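Local coordinates for protein chloromuconate cycloisomerase (PDB 4M0X) that belongs to the enolase superfamily, pairing an N-terminal alpha/beta cap domain with a TIM-type barrel that binds a manganese (II) ion, at residues A[147-152]-A[181-186]; A[201-206]-A[223-228]; A[334-339]-A[363-368]. All blocks are in the same frame, centred on the assembly; numbering follows the deposited sequence.

Interaction 1. Residues A[147-152]-A[181-186]; sequences SDLIDE and LDVLEC
Two helices on the outside of the enolase-type barrel domain, 146-159 and 173-183, meet here through apolar side chains, with V183 at the middle of the contact. The backbones come nearest at I150 and V183, whose CA atoms lie 5.5 Å apart. V183 turns its CG2 to L149: the methyl touches CB of L149 at 3.7 Å, and CD1 of the same leucine stands a little farther off, so the methyl rests against both the root and one tip of a side chain that crosses the valine at about a right angle. I150 follows a different path. Its CG1 lies against the backbone of V183, 4.0 Å from CA, and from there the extended chain (chi2 180°) carries CD1 on toward O of D182, 3.9 Å away. CG2 of I150, the other branch, is anti to the backbone N and meets SG of C186 at 3.8 Å. CD1 of I150 also nears that SG of C186, at 4.1 Å, so both branches face the sulfur. No hydrogen bond joins the two segments.

Farther out, A146 at the start of the first helix touches D182 and V183, and L149 packs inward on F141 of barrel strand 134-141. The carboxylate of D182 is engaged by R178, within its own helix. E152 ties the first helix to its surroundings with both carboxylate oxygens: OE1 takes NE of R19 in a salt bridge, while OE2 accepts a hydrogen bond from NE1 of W139.

Interaction 2. Residues A[201-206]-A[223-228]; sequences WSELEA and QPIARW
The loop that follows barrel strand 220-222 runs alongside the start of helix 203-215, and a main-chain hydrogen bond ties the two together. N of W201 donates to O of P224 at 3.1 Å, arriving nearly along the C=O axis (166°). O of the same W201 accepts a hydrogen bond from a water that in turn accepts from N of A226; CA of I225 adds a C-H...O contact to this carbonyl. CG2 of I225 wedges between the W201 carbonyl, 3.4 Å from O, and CB of A206 in the first turn of the helix, at 3.8 Å. Both segments lie at the C-terminal ends of the strands of the enolase-type barrel. A capping box fixes the helix start: N of E205 donates to OG of S202, while N of S202 reaches OE1 of E205 at 2.7 Å, on the anti lone pair. CB of E205 also lies over one face of the W201 ring, offset toward the rim. E203 sends its carboxylate to R235 and to R237 of a second subunit. The loop is braced internally by Q223, whose NE2 donates to O of I225 at 2.8 Å, in the amide plane and almost straight (174°).

Interaction 3. Residues A[334-339]-A[363-368]; sequences DEVVTE and ERLRKY
Helix 362-368, close to the C-terminus, lies against the loop 334-339, and the contact changes from residue to residue along it. E363 takes no part and is held by R366 of its own helix, which grips its two carboxylate oxygens side-on through NE and NH2. R364 reaches across. Its CB, CG and CD pass along the E335 carbonyl, with CB of R364 3.2 Å from O of E335. The chain, bent at chi2 (147°), brings NH1 of R364 to OD1 of D334 in a salt bridge of 2.6 Å. The carboxylate and guanidinium planes stand 77° apart, so the two groups cross rather than lie flat together, and OD2 of D334 sits over one guanidinium face, toward its rim. NE of R364 has a second acidic partner, D361, which probably stabilises the charged arginine. L365 meets V336 at the backbone: CG1 of the valine lies 3.6 Å from CA of L365, and the side chains of both also pack on V13 and L35 of the N-terminal domain. K367 brings a further positive charge, its NZ 4.5 Å from OD2 of D334, too far for a salt bridge. Y368 comes last: its OH donates to OD2 of D334 at 2.9 Å, from above the carboxylate plane, while that oxygen lies at the edge of the tyrosine ring. D334, with CG anti to its backbone N (chi1 -156°), thus gives one oxygen to each partner, and OD1 also accepts from N of E335. V13 and P16 of strand 5-17 touch Y368 as well. The contact joins the chain's terminal helix and a late loop to the N-terminal sheet, within the two-domain architecture of the enolase superfamily.

In the fold
The three contacts follow one another along the chain and none touches another. Interactions 1 and 2 both belong to the barrel domain; their centres are 24 Å apart and their nearest atoms about 9 Å. W201 of interaction 2 packs on helix 173-183, which supplies the 181-183 part of interaction 1. Interaction 2 lies nearest the metal site formed by D196, E222 and D247: its segment 223-228 directly follows E222, Q223 hydrogen-bonds to N of D247, and the side chain of P224 is about 9 Å from the manganese. Interaction 3 lies on the opposite side of the chain's centre from interaction 2, with centres 39 Å apart, beside the N-terminal sheet.

Interaction 1. Residues A[147-152]-A[181-186]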
loop_
_atom_site.group_PDB
_atom_site.type_symbol
_atom_site.label_atom_id
_atom_site.label_comp_id
_atom_site.label_asym_id
_atom_site.label_seq_id
_atom_site.Cartn_x
_atom_site.Cartn_y
_atom_site.Cartn_z
ATOM N N SER A 147 22.052 8.005 -41.819
ATOM C CA SER A 147 22.199 8.031 -43.265
ATOM C C SER A 147 21.992 6.605 -43.815
ATOM O O SER A 147 21.056 6.333 -44.598
ATOM C CB SER A 147 23.604 8.539 -43.579
ATOM O OG SER A 147 23.805 8.648 -44.968
ATOM N N ASP A 148 22.891 5.714 -43.371
ATOM C CA ASP A 148 22.857 4.286 -43.641
ATOM C C ASP A 148 21.469 3.717 -43.397
ATOM O O ASP A 148 20.967 2.952 -44.220
ATOM C CB ASP A 148 23.848 3.547 -42.720
ATOM C CG ASP A 148 25.319 3.751 -43.108
ATOM O OD1 ASP A 148 25.635 4.615 -43.957
ATOM O OD2 ASP A 148 26.170 3.025 -42.541
ATOM N N LEU A 149 20.858 4.091 -42.270
ATOM C CA LEU A 149 19.593 3.495 -41.867
ATOM C C LEU A 149 18.411 3.932 -42.734
ATOM O O LEU A 149 17.518 3.122 -42.977
ATOM C CB LEU A 149 19.299 3.687 -40.374
ATOM C CG LEU A 149 20.337 3.294 -39.309
ATOM C CD1 LEU A 149 19.831 3.781 -37.962
ATOM C CD2 LEU A 149 20.673 1.808 -39.242
ATOM N N ILE A 150 18.392 5.176 -43.224
ATOM C CA ILE A 150 17.322 5.568 -44.160
ATOM C C ILE A 150 17.356 4.742 -45.476
ATOM O O ILE A 150 16.311 4.364 -46.036
ATOM C CB ILE A 150 17.259 7.092 -44.402
ATOM C CG1 ILE A 150 16.827 7.811 -43.108
ATOM C CG2 ILE A 150 16.253 7.408 -45.500
ATOM C CD1 ILE A 150 16.721 9.328 -43.196
ATOM N N ASP A 151 18.559 4.427 -45.936
ATOM C CA ASP A 151 18.723 3.542 -47.082
ATOM C C ASP A 151 18.399 2.071 -46.736
ATOM O O ASP A 151 18.064 1.295 -47.630
ATOM C CB ASP A 151 20.130 3.689 -47.701
ATOM N N GLU A 152 18.490 1.686 -45.458
ATOM C CA GLU A 152 18.176 0.295 -45.040
ATOM C C GLU A 152 16.684 0.116 -44.764
ATOM O O GLU A 152 16.101 -0.925 -45.097
ATOM C CB GLU A 152 19.018 -0.168 -43.838
ATOM C CG GLU A 152 19.019 -1.688 -43.631
ATOM C CD GLU A 152 19.632 -2.156 -42.308
ATOM O OE1 GLU A 152 20.539 -3.003 -42.302
ATOM O OE2 GLU A 152 19.200 -1.696 -41.246
ATOM N N LEU A 181 15.067 9.954 -34.508
ATOM C CA LEU A 181 13.989 10.785 -35.036
ATOM C C LEU A 181 14.222 10.996 -36.525
ATOM O O LEU A 181 13.266 11.118 -37.298
ATOM C CB LEU A 181 13.898 12.137 -34.313
ATOM C CG LEU A 181 13.344 12.235 -32.879
ATOM C CD1 LEU A 181 13.755 13.559 -32.262
ATOM C CD2 LEU A 181 11.839 12.078 -32.784
ATOM N N ASP A 182 15.495 11.025 -36.919
ATOM C CA ASP A 182 15.854 11.204 -38.319
ATOM C C ASP A 182 15.281 10.095 -39.150
ATOM O O ASP A 182 14.576 10.355 -40.109
ATOM C CB ASP A 182 17.364 11.230 -38.508
ATOM C CG ASP A 182 17.921 12.622 -38.523
ATOM O OD1 ASP A 182 17.332 13.518 -37.865
ATOM O OD2 ASP A 182 18.955 12.818 -39.200
ATOM N N VAL A 183 15.574 8.858 -38.762
ATOM C CA VAL A 183 15.159 7.685 -39.524
ATOM C C VAL A 183 13.649 7.498 -39.525
ATOM O O VAL A 183 13.084 7.034 -40.504
ATOM C CB VAL A 183 15.806 6.416 -38.982
ATOM C CG1 VAL A 183 15.349 5.223 -39.800
ATOM C CG2 VAL A 183 17.322 6.547 -39.010
ATOM N N LEU A 184 13.010 7.885 -38.430
ATOM C CA LEU A 184 11.574 7.817 -38.295
ATOM C C LEU A 184 10.851 8.745 -39.262
ATOM O O LEU A 184 9.627 8.643 -39.443
ATOM C CB LEU A 184 11.175 8.178 -36.866
ATOM C CG LEU A 184 11.392 7.147 -35.779
ATOM C CD1 LEU A 184 11.706 7.838 -34.465
ATOM C CD2 LEU A 184 10.130 6.311 -35.676
ATOM N N GLU A 185 11.591 9.666 -39.865
ATOM C CA GLU A 185 10.982 10.584 -40.818
ATOM C C GLU A 185 10.571 9.847 -42.073
ATOM O O GLU A 185 9.471 10.072 -42.580
ATOM C CB GLU A 185 11.909 11.735 -41.150
ATOM C CG GLU A 185 11.936 12.757 -40.039
ATOM C CD GLU A 185 12.436 14.106 -40.494
ATOM O OE1 GLU A 185 13.452 14.141 -41.237
ATOM O OE2 GLU A 185 11.818 15.125 -40.088
ATOM N N CYS A 186 11.448 8.948 -42.536
ATOM C CA CYS A 186 11.171 8.076 -43.692
ATOM C C CYS A 186 10.554 6.689 -43.314
ATOM O O CYS A 186 10.736 5.705 -44.040
ATOM C CB CYS A 186 12.427 7.944 -44.598
ATOM S SG CYS A 186 13.157 9.510 -45.173
#

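Interaction 2. Residues A[201-206]-A[223-228]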
loop_
_atom_site.group_PDB
_atom_site.type_symbol
_atom_site.label_atom_id
_atom_site.label_comp_id
_atom_site.label_asym_id
_atom_site.label_seq_id
_atom_site.Cartn_x
_atom_site.Cartn_y
_atom_site.Cartn_z
ATOM N N TRP A 201 19.802 3.989 -20.186
ATOM C CA TRP A 201 19.314 5.333 -19.987
ATOM C C TRP A 201 18.990 5.606 -18.533
ATOM O O TRP A 201 18.559 4.714 -17.810
ATOM C CB TRP A 201 18.082 5.534 -20.833
ATOM C CG TRP A 201 18.408 5.962 -22.209
ATOM C CD1 TRP A 201 19.639 5.943 -22.811
ATOM C CD2 TRP A 201 17.490 6.450 -23.186
ATOM N NE1 TRP A 201 19.535 6.404 -24.097
ATOM C CE2 TRP A 201 18.229 6.724 -24.353
ATOM C CE3 TRP A 201 16.109 6.692 -23.187
ATOM C CZ2 TRP A 201 17.637 7.247 -25.508
ATOM C CZ3 TRP A 201 15.524 7.211 -24.341
ATOM C CH2 TRP A 201 16.288 7.481 -25.479
ATOM N N SER A 202 19.177 6.834 -18.091
ATOM C CA SER A 202 18.772 7.155 -16.734
ATOM C C SER A 202 17.287 7.412 -16.696
ATOM O O SER A 202 16.647 7.780 -17.726
ATOM C CB SER A 202 19.514 8.386 -16.206
ATOM O OG SER A 202 19.055 9.590 -16.811
ATOM N N GLU A 203 16.725 7.266 -15.508
ATOM C CA GLU A 203 15.351 7.667 -15.316
ATOM C C GLU A 203 15.045 9.070 -15.889
ATOM O O GLU A 203 14.038 9.230 -16.578
ATOM C CB GLU A 203 15.018 7.625 -13.860
ATOM C CG GLU A 203 13.743 6.881 -13.618
ATOM C CD GLU A 203 13.451 6.728 -12.148
ATOM O OE1 GLU A 203 14.408 6.390 -11.373
ATOM O OE2 GLU A 203 12.255 6.930 -11.792
ATOM N N LEU A 204 15.904 10.062 -15.631
ATOM C CA LEU A 204 15.763 11.404 -16.258
ATOM C C LEU A 204 15.727 11.399 -17.805
ATOM O O LEU A 204 14.871 12.042 -18.415
ATOM C CB LEU A 204 16.857 12.371 -15.776
ATOM C CG LEU A 204 16.572 13.360 -14.648
ATOM C CD1 LEU A 204 15.654 12.762 -13.609
ATOM C CD2 LEU A 204 17.861 13.775 -13.973
ATOM N N GLU A 205 16.657 10.660 -18.411
ATOM C CA GLU A 205 16.808 10.601 -19.849
ATOM C C GLU A 205 15.580 9.903 -20.421
ATOM O O GLU A 205 15.033 10.287 -21.474
ATOM C CB GLU A 205 18.075 9.819 -20.224
ATOM C CG GLU A 205 19.395 10.559 -20.048
ATOM C CD GLU A 205 20.589 9.653 -20.259
ATOM O OE1 GLU A 205 20.554 8.500 -19.759
ATOM O OE2 GLU A 205 21.573 10.074 -20.918
ATOM N N ALA A 206 15.135 8.866 -19.721
ATOM C CA ALA A 206 14.030 8.085 -20.227
ATOM C C ALA A 206 12.806 8.982 -20.348
ATOM O O ALA A 206 12.142 8.973 -21.365
ATOM C CB ALA A 206 13.770 6.903 -19.318
ATOM N N GLN A 223 13.315 -2.137 -22.425
ATOM C CA GLN A 223 14.263 -1.902 -21.349
ATOM C C GLN A 223 14.926 -0.550 -21.406
ATOM O O GLN A 223 16.092 -0.450 -21.776
ATOM C CB GLN A 223 15.353 -2.963 -21.369
ATOM C CG GLN A 223 16.119 -3.028 -20.052
ATOM C CD GLN A 223 15.247 -3.545 -18.947
ATOM O OE1 GLN A 223 14.596 -4.587 -19.093
ATOM N NE2 GLN A 223 15.197 -2.809 -17.844
ATOM N N PRO A 224 14.200 0.518 -21.057
ATOM C CA PRO A 224 14.905 1.808 -21.219
ATOM C C PRO A 224 15.908 2.097 -20.085
ATOM O O PRO A 224 16.995 2.618 -20.328
ATOM C CB PRO A 224 13.776 2.830 -21.237
ATOM C CG PRO A 224 12.648 2.159 -20.536
ATOM C CD PRO A 224 12.776 0.676 -20.726
ATOM N N ILE A 225 15.544 1.756 -18.859
ATOM C CA ILE A 225 16.400 2.008 -17.717
ATOM C C ILE A 225 16.957 0.689 -17.199
ATOM O O ILE A 225 16.564 -0.379 -17.691
ATOM C CB ILE A 225 15.667 2.806 -16.619
ATOM C CG1 ILE A 225 14.422 2.087 -16.113
ATOM C CG2 ILE A 225 15.253 4.159 -17.159
ATOM C CD1 ILE A 225 13.889 2.634 -14.790
ATOM N N ALA A 226 17.872 0.773 -16.230
ATOM C CA ALA A 226 18.548 -0.405 -15.628
ATOM C C ALA A 226 17.600 -1.588 -15.278
ATOM O O ALA A 226 16.451 -1.367 -15.009
ATOM C CB ALA A 226 19.370 0.024 -14.410
ATOM N N ARG A 227 18.101 -2.819 -15.272
ATOM C CA ARG A 227 17.263 -4.004 -15.089
ATOM C C ARG A 227 16.652 -4.157 -13.706
ATOM O O ARG A 227 15.586 -4.768 -13.535
ATOM C CB ARG A 227 18.017 -5.280 -15.451
ATOM C CG ARG A 227 19.093 -5.683 -14.475
ATOM C CD ARG A 227 20.016 -6.706 -15.106
ATOM N NE ARG A 227 20.865 -6.069 -16.101
ATOM C CZ ARG A 227 21.512 -6.726 -17.056
ATOM N NH1 ARG A 227 21.405 -8.039 -17.162
ATOM N NH2 ARG A 227 22.251 -6.062 -17.917
ATOM N N TRP A 228 17.310 -3.571 -12.729
ATOM C CA TRP A 228 16.891 -3.746 -11.349
ATOM C C TRP A 228 15.920 -2.626 -10.926
ATOM O O TRP A 228 15.373 -2.671 -9.806
ATOM C CB TRP A 228 18.134 -3.753 -10.441
ATOM C CG TRP A 228 19.050 -2.613 -10.765
ATOM C CD1 TRP A 228 20.179 -2.656 -11.526
ATOM C CD2 TRP A 228 18.858 -1.239 -10.396
ATOM N NE1 TRP A 228 20.723 -1.401 -11.623
ATOM C CE2 TRP A 228 19.932 -0.513 -10.939
ATOM C CE3 TRP A 228 17.894 -0.562 -9.627
ATOM C CZ2 TRP A 228 20.064 0.866 -10.760
ATOM C CZ3 TRP A 228 18.017 0.793 -9.446
ATOM C CH2 TRP A 228 19.092 1.500 -10.015
HETATM O O HOH W 1 18.925 3.457 -15.558
#

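Interaction 3. Residues A[334-339]-A[363-368]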
loop_
_atom_site.group_PDB
_atom_site.type_symbol
_atom_site.label_atom_id
_atom_site.label_comp_id
_atom_site.label_asym_id
_atom_site.label_seq_id
_atom_site.Cartn_x
_atom_site.Cartn_y
_atom_site.Cartn_z
ATOM N N ASP A 334 26.831 -17.621 -43.386
ATOM C CA ASP A 334 26.914 -19.075 -43.310
ATOM C C ASP A 334 26.664 -19.576 -41.883
ATOM O O ASP A 334 26.705 -18.796 -40.944
ATOM C CB ASP A 334 28.271 -19.544 -43.808
ATOM C CG ASP A 334 28.265 -20.980 -44.321
ATOM O OD1 ASP A 334 27.386 -21.801 -43.964
ATOM O OD2 ASP A 334 29.196 -21.300 -45.081
ATOM N N GLU A 335 26.412 -20.877 -41.736
ATOM C CA GLU A 335 25.876 -21.459 -40.504
ATOM C C GLU A 335 26.420 -22.866 -40.241
ATOM O O GLU A 335 27.193 -23.374 -41.032
ATOM C CB GLU A 335 24.343 -21.475 -40.547
ATOM C CG GLU A 335 23.733 -20.103 -40.806
ATOM C CD GLU A 335 22.426 -19.834 -40.040
ATOM O OE1 GLU A 335 22.305 -20.308 -38.853
ATOM O OE2 GLU A 335 21.538 -19.131 -40.638
ATOM N N VAL A 336 26.061 -23.485 -39.120
ATOM C CA VAL A 336 26.432 -24.904 -38.933
ATOM C C VAL A 336 25.251 -25.854 -39.181
ATOM O O VAL A 336 25.305 -27.022 -38.848
ATOM C CB VAL A 336 27.208 -25.212 -37.616
ATOM C CG1 VAL A 336 28.451 -24.347 -37.524
ATOM C CG2 VAL A 336 26.351 -25.045 -36.369
ATOM N N VAL A 337 24.192 -25.359 -39.805
ATOM C CA VAL A 337 23.078 -26.247 -40.154
ATOM C C VAL A 337 23.056 -26.549 -41.637
ATOM O O VAL A 337 23.681 -25.863 -42.412
ATOM C CB VAL A 337 21.696 -25.760 -39.640
ATOM C CG1 VAL A 337 21.657 -25.864 -38.121
ATOM C CG2 VAL A 337 21.358 -24.358 -40.104
ATOM N N THR A 338 22.361 -27.602 -42.021
ATOM C CA THR A 338 22.207 -27.888 -43.421
ATOM C C THR A 338 21.195 -26.947 -44.125
ATOM O O THR A 338 21.312 -26.711 -45.304
ATOM C CB THR A 338 21.814 -29.352 -43.642
ATOM O OG1 THR A 338 20.646 -29.650 -42.874
ATOM C CG2 THR A 338 22.940 -30.251 -43.231
ATOM N N GLU A 339 20.210 -26.434 -43.385
ATOM C CA GLU A 339 19.158 -25.571 -43.908
ATOM C C GLU A 339 18.821 -24.499 -42.878
ATOM O O GLU A 339 18.149 -24.787 -41.886
ATOM C CB GLU A 339 17.904 -26.380 -44.217
ATOM C CG GLU A 339 18.030 -27.255 -45.449
ATOM C CD GLU A 339 16.965 -28.333 -45.517
ATOM O OE1 GLU A 339 15.787 -28.050 -45.164
ATOM O OE2 GLU A 339 17.314 -29.465 -45.934
ATOM N N GLU A 363 30.684 -30.459 -41.833
ATOM C CA GLU A 363 31.760 -29.807 -42.539
ATOM C C GLU A 363 31.787 -28.335 -42.168
ATOM O O GLU A 363 32.858 -27.789 -41.854
ATOM C CB GLU A 363 31.644 -30.014 -44.060
ATOM C CG GLU A 363 32.636 -29.228 -44.903
ATOM C CD GLU A 363 34.097 -29.444 -44.527
ATOM O OE1 GLU A 363 34.431 -30.394 -43.773
ATOM O OE2 GLU A 363 34.926 -28.637 -45.011
ATOM N N ARG A 364 30.614 -27.699 -42.176
ATOM C CA ARG A 364 30.521 -26.298 -41.747
ATOM C C ARG A 364 30.946 -26.110 -40.288
ATOM O O ARG A 364 31.640 -25.141 -39.960
ATOM C CB ARG A 364 29.114 -25.775 -41.942
ATOM C CG ARG A 364 28.859 -25.195 -43.292
ATOM C CD ARG A 364 27.429 -25.496 -43.625
ATOM N NE ARG A 364 27.241 -25.541 -45.063
ATOM C CZ ARG A 364 26.566 -24.629 -45.728
ATOM N NH1 ARG A 364 25.976 -23.644 -45.047
ATOM N NH2 ARG A 364 26.443 -24.722 -47.048
ATOM N N LEU A 365 30.519 -27.022 -39.417
ATOM C CA LEU A 365 30.924 -26.951 -38.038
ATOM C C LEU A 365 32.456 -26.946 -37.967
ATOM O O LEU A 365 33.054 -26.105 -37.278
ATOM C CB LEU A 365 30.340 -28.092 -37.194
ATOM C CG LEU A 365 30.989 -28.176 -35.795
ATOM C CD1 LEU A 365 30.769 -26.911 -34.970
ATOM C CD2 LEU A 365 30.523 -29.393 -35.016
ATOM N N ARG A 366 33.088 -27.870 -38.686
ATOM C CA ARG A 366 34.537 -28.006 -38.631
ATOM C C ARG A 366 35.114 -26.721 -39.154
ATOM O O ARG A 366 35.951 -26.131 -38.499
ATOM C CB ARG A 366 35.002 -29.190 -39.473
ATOM C CG ARG A 366 36.502 -29.386 -39.517
ATOM C CD ARG A 366 36.887 -30.385 -40.596
ATOM N NE ARG A 366 36.750 -29.831 -41.946
ATOM C CZ ARG A 366 37.443 -28.792 -42.428
ATOM N NH1 ARG A 366 38.322 -28.154 -41.666
ATOM N NH2 ARG A 366 37.251 -28.380 -43.679
ATOM N N LYS A 367 34.594 -26.278 -40.308
ATOM C CA LYS A 367 35.095 -25.114 -41.062
ATOM C C LYS A 367 35.069 -23.870 -40.229
ATOM O O LYS A 367 36.009 -23.081 -40.299
ATOM C CB LYS A 367 34.300 -24.868 -42.362
ATOM C CG LYS A 367 34.994 -23.945 -43.353
ATOM C CD LYS A 367 34.052 -22.982 -44.077
ATOM C CE LYS A 367 33.770 -23.366 -45.523
ATOM N NZ LYS A 367 33.449 -22.139 -46.295
ATOM N N TYR A 368 34.010 -23.698 -39.438
ATOM C CA TYR A 368 33.865 -22.482 -38.659
ATOM C C TYR A 368 34.147 -22.644 -37.180
ATOM O O TYR A 368 33.927 -21.700 -36.418
ATOM C CB TYR A 368 32.508 -21.827 -38.886
ATOM C CG TYR A 368 32.261 -21.330 -40.292
ATOM C CD1 TYR A 368 32.979 -20.251 -40.806
ATOM C CD2 TYR A 368 31.297 -21.937 -41.112
ATOM C CE1 TYR A 368 32.747 -19.778 -42.093
ATOM C CE2 TYR A 368 31.049 -21.479 -42.405
ATOM C CZ TYR A 368 31.766 -20.389 -42.897
ATOM O OH TYR A 368 31.529 -19.904 -44.189
#